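Tryptophan--tRNA ligase (Campylobacter jejuni subsp. jejuni, PDB 3TZL) catalyses the ATP-dependent attachment of tryptophan to its cognate tRNA, working as a homodimeric class I aminoacyl-tRNA synthetase. Local coordinates at residues B[184-189]-B[235-240]. Sequence-based numbering, arbitrary orientation.
With ADP (adenosine-5'-diphosphate), chain I.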
loop_
_atom_site.group_PDB
_atom_site.type_symbol
_atom_site.label_atom_id
_atom_site.label_comp_id
_atom_site.label_asym_id
_atom_site.label_seq_id
_atom_site.Cartn_x
_atom_site.Cartn_y
_atom_site.Cartn_z
ATOM N N VAL B 184 -1.492 33.566 18.287
ATOM C CA VAL B 184 -2.480 32.613 18.753
ATOM C C VAL B 184 -3.860 33.266 18.748
ATOM O O VAL B 184 -3.985 34.486 18.895
ATOM C CB VAL B 184 -2.119 32.102 20.162
ATOM C CG1 VAL B 184 -2.936 30.871 20.524
ATOM C CG2 VAL B 184 -0.641 31.775 20.223
ATOM N N VAL B 185 -4.887 32.450 18.539
ATOM C CA VAL B 185 -6.262 32.910 18.568
ATOM C C VAL B 185 -6.896 32.491 19.881
ATOM O O VAL B 185 -6.888 31.308 20.249
ATOM C CB VAL B 185 -7.084 32.332 17.387
ATOM C CG1 VAL B 185 -8.574 32.470 17.654
ATOM C CG2 VAL B 185 -6.701 33.021 16.082
ATOM N N VAL B 186 -7.447 33.465 20.593
ATOM C CA VAL B 186 -8.035 33.196 21.893
ATOM C C VAL B 186 -9.444 32.593 21.777
ATOM O O VAL B 186 -10.260 33.040 20.971
ATOM C CB VAL B 186 -8.020 34.464 22.788
ATOM C CG1 VAL B 186 -8.995 35.522 22.268
ATOM C CG2 VAL B 186 -8.319 34.097 24.218
ATOM N N GLY B 187 -9.710 31.559 22.568
ATOM C CA GLY B 187 -11.020 30.937 22.604
ATOM C C GLY B 187 -11.989 31.696 23.483
ATOM O O GLY B 187 -11.611 32.656 24.166
ATOM N N THR B 188 -13.244 31.256 23.471
ATOM C CA THR B 188 -14.326 31.926 24.193
ATOM C C THR B 188 -14.081 32.034 25.699
ATOM O O THR B 188 -14.793 32.751 26.394
ATOM C CB THR B 188 -15.670 31.196 23.970
ATOM O OG1 THR B 188 -15.547 29.830 24.388
ATOM C CG2 THR B 188 -16.053 31.215 22.496
ATOM N N ASP B 189 -13.074 31.320 26.194
ATOM C CA ASP B 189 -12.829 31.206 27.633
ATOM C C ASP B 189 -11.507 31.818 28.072
ATOM O O ASP B 189 -11.134 31.713 29.237
ATOM C CB ASP B 189 -12.884 29.737 28.077
ATOM C CG ASP B 189 -11.749 28.889 27.494
ATOM O OD1 ASP B 189 -11.000 29.377 26.617
ATOM O OD2 ASP B 189 -11.614 27.718 27.911
ATOM N N ILE B 235 -13.850 39.581 23.742
ATOM C CA ILE B 235 -14.656 40.017 22.615
ATOM C C ILE B 235 -13.755 40.883 21.742
ATOM O O ILE B 235 -13.611 40.655 20.550
ATOM C CB ILE B 235 -15.880 40.847 23.048
ATOM C CG1 ILE B 235 -16.675 40.134 24.139
ATOM C CG2 ILE B 235 -16.774 41.130 21.860
ATOM C CD1 ILE B 235 -17.720 41.023 24.775
ATOM N N PHE B 236 -13.119 41.872 22.352
ATOM C CA PHE B 236 -12.262 42.760 21.584
ATOM C C PHE B 236 -11.124 41.997 20.907
ATOM O O PHE B 236 -10.904 42.164 19.711
ATOM C CB PHE B 236 -11.712 43.892 22.441
ATOM C CG PHE B 236 -10.950 44.914 21.656
ATOM C CD1 PHE B 236 -11.607 45.999 21.089
ATOM C CD2 PHE B 236 -9.580 44.792 21.476
ATOM C CE1 PHE B 236 -10.908 46.942 20.359
ATOM C CE2 PHE B 236 -8.878 45.732 20.751
ATOM C CZ PHE B 236 -9.540 46.806 20.188
ATOM N N LYS B 237 -10.424 41.155 21.666
ATOM C CA LYS B 237 -9.316 40.370 21.127
ATOM C C LYS B 237 -9.738 39.547 19.908
ATOM O O LYS B 237 -8.986 39.431 18.941
ATOM C CB LYS B 237 -8.741 39.438 22.189
ATOM C CG LYS B 237 -7.989 40.126 23.308
ATOM C CD LYS B 237 -7.488 39.095 24.314
ATOM C CE LYS B 237 -6.440 39.678 25.254
ATOM N NZ LYS B 237 -6.920 40.899 25.965
ATOM N N ILE B 238 -10.937 38.975 19.957
ATOM C CA ILE B 238 -11.458 38.219 18.825
ATOM C C ILE B 238 -11.950 39.129 17.688
ATOM O O ILE B 238 -11.766 38.816 16.512
ATOM C CB ILE B 238 -12.571 37.250 19.256
ATOM C CG1 ILE B 238 -12.011 36.192 20.208
ATOM C CG2 ILE B 238 -13.195 36.548 18.042
ATOM C CD1 ILE B 238 -13.086 35.391 20.884
ATOM N N ALA B 239 -12.555 40.260 18.036
ATOM C CA ALA B 239 -13.013 41.205 17.019
ATOM C C ALA B 239 -11.856 41.734 16.167
ATOM O O ALA B 239 -12.028 41.965 14.971
ATOM C CB ALA B 239 -13.769 42.353 17.652
ATOM N N LYS B 240 -10.690 41.917 16.789
ATOM C CA LYS B 240 -9.502 42.453 16.115
ATOM C C LYS B 240 -9.184 41.730 14.813
ATOM O O LYS B 240 -8.708 42.344 13.856
ATOM C CB LYS B 240 -8.270 42.365 17.024
ATOM C CG LYS B 240 -8.310 43.263 18.239
ATOM C CD LYS B 240 -7.158 42.956 19.189
ATOM C CE LYS B 240 -5.811 43.333 18.586
ATOM N NZ LYS B 240 -5.649 44.810 18.493
HETATM P PB ADP I . -7.498 21.840 17.721
HETATM O O1B ADP I . -8.738 22.680 17.854
HETATM O O2B ADP I . -7.768 20.422 17.280
HETATM O O3B ADP I . -6.511 21.933 18.868
HETATM P PA ADP I . -6.207 21.695 15.209
HETATM O O1A ADP I . -7.345 21.548 14.230
HETATM O O2A ADP I . -5.484 20.452 15.685
HETATM O O3A ADP I . -6.773 22.540 16.472
HETATM O "O5'" ADP I . -5.119 22.704 14.571
HETATM C "C5'" ADP I . -4.776 22.639 13.186
HETATM C "C4'" ADP I . -3.937 23.855 12.805
HETATM O "O4'" ADP I . -4.657 25.069 13.043
HETATM C "C3'" ADP I . -2.658 23.920 13.619
HETATM O "O3'" ADP I . -1.554 23.588 12.774
HETATM C "C2'" ADP I . -2.544 25.350 14.110
HETATM O "O2'" ADP I . -1.489 26.032 13.422
HETATM C "C1'" ADP I . -3.854 26.023 13.747
HETATM N N9 ADP I . -4.563 26.472 14.977
HETATM C C8 ADP I . -5.480 25.765 15.674
HETATM N N7 ADP I . -5.947 26.463 16.743
HETATM C C5 ADP I . -5.318 27.653 16.734
HETATM C C6 ADP I . -5.344 28.868 17.579
HETATM N N6 ADP I . -6.154 28.936 18.666
HETATM N N1 ADP I . -4.533 29.893 17.225
HETATM C C2 ADP I . -3.723 29.824 16.148
HETATM N N3 ADP I . -3.647 28.752 15.334
HETATM C C4 ADP I . -4.409 27.656 15.573
#
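Val186 meets the helical turn of Lys237 and Ile238 with one methyl branch. It illustrates how neighbouring loop residues can divide the work, one backbone pairing with a ligand while the next side chain packs on a helix. Val186 CG1 lies 3.7 Å from Ile238 CG1 and 3.9 Å from Lys237 CB; the Val186 side chain crosses each of the other two at about a right angle. The valine torsion explains this: CG1 sits between backbone N and carbonyl carbon (chi1 69°), turned onto the helix. Ile238 CG1 and CD1 both rest 3.7 Å from Val186 O, against the outer end of the carbonyl, in van der Waals contact. Lys237 lends only the root of its chain, which then leads away, and NZ is hydrogen-bonded to Glu231 O.

One residue earlier, Val185 N donates to ADP N1 (155°) and Val185 O accepts from ADP N6 (159°), each bond 2.9 Å long, the pattern that uracil or thymine offers to adenine. Met193 of the KMSKS region, backbone-bonded to Val185, and Ile18 of the HIGH region, touching Ile238, place the contact beside both class I signatures. No hydrogen bond joins loop to helix: that contact is apolar, while the Val185 backbone probably contributes to adenine recognition.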